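Local coordinates for phosphonopyruvate hydrolase (Variovorax sp., PDB 2HJP), which hydrolyses phosphonopyruvate to pyruvate and phosphate, cleaving its carbon-phosphorus bond with the help of a divalent metal ion, at residues P77-I82 with A106-D111. Numbering follows the deposited sequence.
Sequences PLIADI and AIVMED. With MG (magnesium ion), chain C; PPR (phosphonopyruvate), chain G.
Ala106 opens the parallel pairing with Ile79: its N reaches Leu78 O in a weak bond, while its O accepts a nearly straight bond from Ala80 N (2.8 Å, 168° at the hydrogen), the donor lying above the carbonyl plane. At Ile107 the CA-H points to Ala80 O, 3.0 Å from CA, and that oxygen also accepts Val108 N. Ile107 CG2, anti to its own carbonyl carbon, lies against Ile82 CG2 at 3.8 Å. Val108 returns to the barrel interior, its CG2 meeting Ile79 CG2, and its O takes Ile82 N at 2.9 Å. Met109 CB rests on Ile82 CG1; an alanine in place of Ile82 would probably open a gap beside Ile107 and Met109. A magnesium-bound water lies within hydrogen-bonding distance of both Glu110 OE2 and Asp81 OD1 and links the two carboxylates; OD1 also accepts Asp83 N. Asp81 OD2 binds the magnesium directly at 2.1 Å, and phosphonopyruvate chelates it through O2 and O2'. The strands belong to a beta-alpha-beta unit of the TIM-type barrel: helix 89-102 connects them and packs Tyr99 on Ala80, Ile82 and Ile107, while strands 38-41 and 151-156 continue the sheet beyond them.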
# COMPACT_ATOMS: atom_id res chain seq x y z
N PRO A 77 21.83 -5.91 -9.73
CA PRO A 77 21.69 -5.34 -8.38
C PRO A 77 20.98 -3.98 -8.29
O PRO A 77 21.19 -3.10 -9.14
CB PRO A 77 23.14 -5.19 -7.88
CG PRO A 77 23.87 -6.24 -8.66
CD PRO A 77 23.26 -6.15 -10.05
N LEU A 78 20.23 -3.82 -7.23
CA LEU A 78 19.49 -2.58 -6.97
C LEU A 78 20.13 -2.00 -5.71
O LEU A 78 20.27 -2.70 -4.69
CB LEU A 78 18.01 -2.91 -6.65
CG LEU A 78 17.22 -1.74 -6.05
CD1 LEU A 78 17.25 -0.55 -7.00
CD2 LEU A 78 15.73 -2.24 -5.76
N ILE A 79 20.53 -0.73 -5.80
CA ILE A 79 21.10 0.01 -4.71
C ILE A 79 19.94 0.93 -4.32
O ILE A 79 19.54 1.80 -5.13
CB ILE A 79 22.26 0.87 -5.20
CG1 ILE A 79 23.33 -0.00 -5.84
CG2 ILE A 79 22.78 1.74 -4.03
CD1 ILE A 79 23.03 -0.45 -7.27
N ALA A 80 19.39 0.75 -3.11
CA ALA A 80 18.28 1.60 -2.67
C ALA A 80 18.71 2.80 -1.81
O ALA A 80 19.52 2.65 -0.88
CB ALA A 80 17.26 0.73 -1.88
N ASP A 81 18.13 3.97 -2.10
CA ASP A 81 18.35 5.20 -1.35
C ASP A 81 17.41 5.20 -0.10
O ASP A 81 16.20 5.23 -0.24
CB ASP A 81 17.98 6.38 -2.26
CG ASP A 81 18.20 7.74 -1.61
OD1 ASP A 81 18.60 7.83 -0.42
OD2 ASP A 81 17.96 8.74 -2.34
N ILE A 82 17.95 5.15 1.12
CA ILE A 82 17.06 5.19 2.29
C ILE A 82 17.20 6.50 3.06
O ILE A 82 16.96 6.57 4.28
CB ILE A 82 17.24 3.94 3.23
CG1 ILE A 82 18.67 3.87 3.77
CG2 ILE A 82 16.93 2.68 2.40
CD1 ILE A 82 18.86 2.89 4.93
N ALA A 106 21.84 -3.24 -1.78
CA ALA A 106 22.55 -2.22 -0.98
C ALA A 106 21.58 -1.13 -0.61
O ALA A 106 20.51 -0.98 -1.25
CB ALA A 106 23.65 -1.58 -1.84
N ILE A 107 21.97 -0.36 0.41
CA ILE A 107 21.23 0.81 0.82
C ILE A 107 22.33 1.86 0.97
O ILE A 107 23.49 1.54 1.19
CB ILE A 107 20.44 0.66 2.13
CG1 ILE A 107 21.28 0.06 3.28
CG2 ILE A 107 19.26 -0.24 1.84
CD1 ILE A 107 22.27 1.01 3.93
N VAL A 108 21.94 3.10 0.74
CA VAL A 108 22.77 4.31 0.89
C VAL A 108 21.99 5.12 1.95
O VAL A 108 20.81 5.44 1.77
CB VAL A 108 22.88 5.13 -0.41
CG1 VAL A 108 23.64 6.53 -0.14
CG2 VAL A 108 23.65 4.32 -1.42
N MET A 109 22.68 5.49 3.02
CA MET A 109 22.12 6.26 4.13
C MET A 109 23.09 7.44 4.39
O MET A 109 24.30 7.24 4.48
CB MET A 109 22.00 5.37 5.38
CG MET A 109 21.35 6.06 6.51
SD MET A 109 21.00 5.01 7.92
CE MET A 109 22.58 4.19 8.18
N GLU A 110 22.57 8.66 4.45
CA GLU A 110 23.40 9.88 4.64
C GLU A 110 23.39 10.40 6.06
O GLU A 110 22.46 10.12 6.85
CB GLU A 110 22.90 10.99 3.69
CG GLU A 110 21.44 11.37 4.01
CD GLU A 110 20.63 11.73 2.75
OE1 GLU A 110 19.77 12.61 2.84
OE2 GLU A 110 20.88 11.14 1.67
N ASP A 111 24.40 11.19 6.40
CA ASP A 111 24.50 11.67 7.78
C ASP A 111 23.85 13.05 8.06
O ASP A 111 24.23 13.75 9.02
CB ASP A 111 25.96 11.66 8.26
CG ASP A 111 26.90 12.43 7.33
OD1 ASP A 111 26.42 13.06 6.36
OD2 ASP A 111 28.12 12.40 7.56
MG MG C . 18.26 10.79 -2.35
C1 PPR G . 18.98 10.74 -5.05
O1 PPR G . 19.13 10.43 -6.30
O2' PPR G . 17.94 10.70 -4.45
C2 PPR G . 20.25 11.14 -4.36
C3 PPR G . 21.32 11.79 -4.89
O2 PPR G . 20.27 10.81 -3.07
P PPR G . 20.98 13.62 -4.83
O1P PPR G . 20.87 13.93 -3.31
O2P PPR G . 19.65 13.83 -5.61
O3P PPR G . 22.16 14.24 -5.40
O HOH W 1 19.02 10.59 -0.38
O HOH W 2 16.26 11.06 -1.67
O HOH W 3 18.34 12.89 -2.24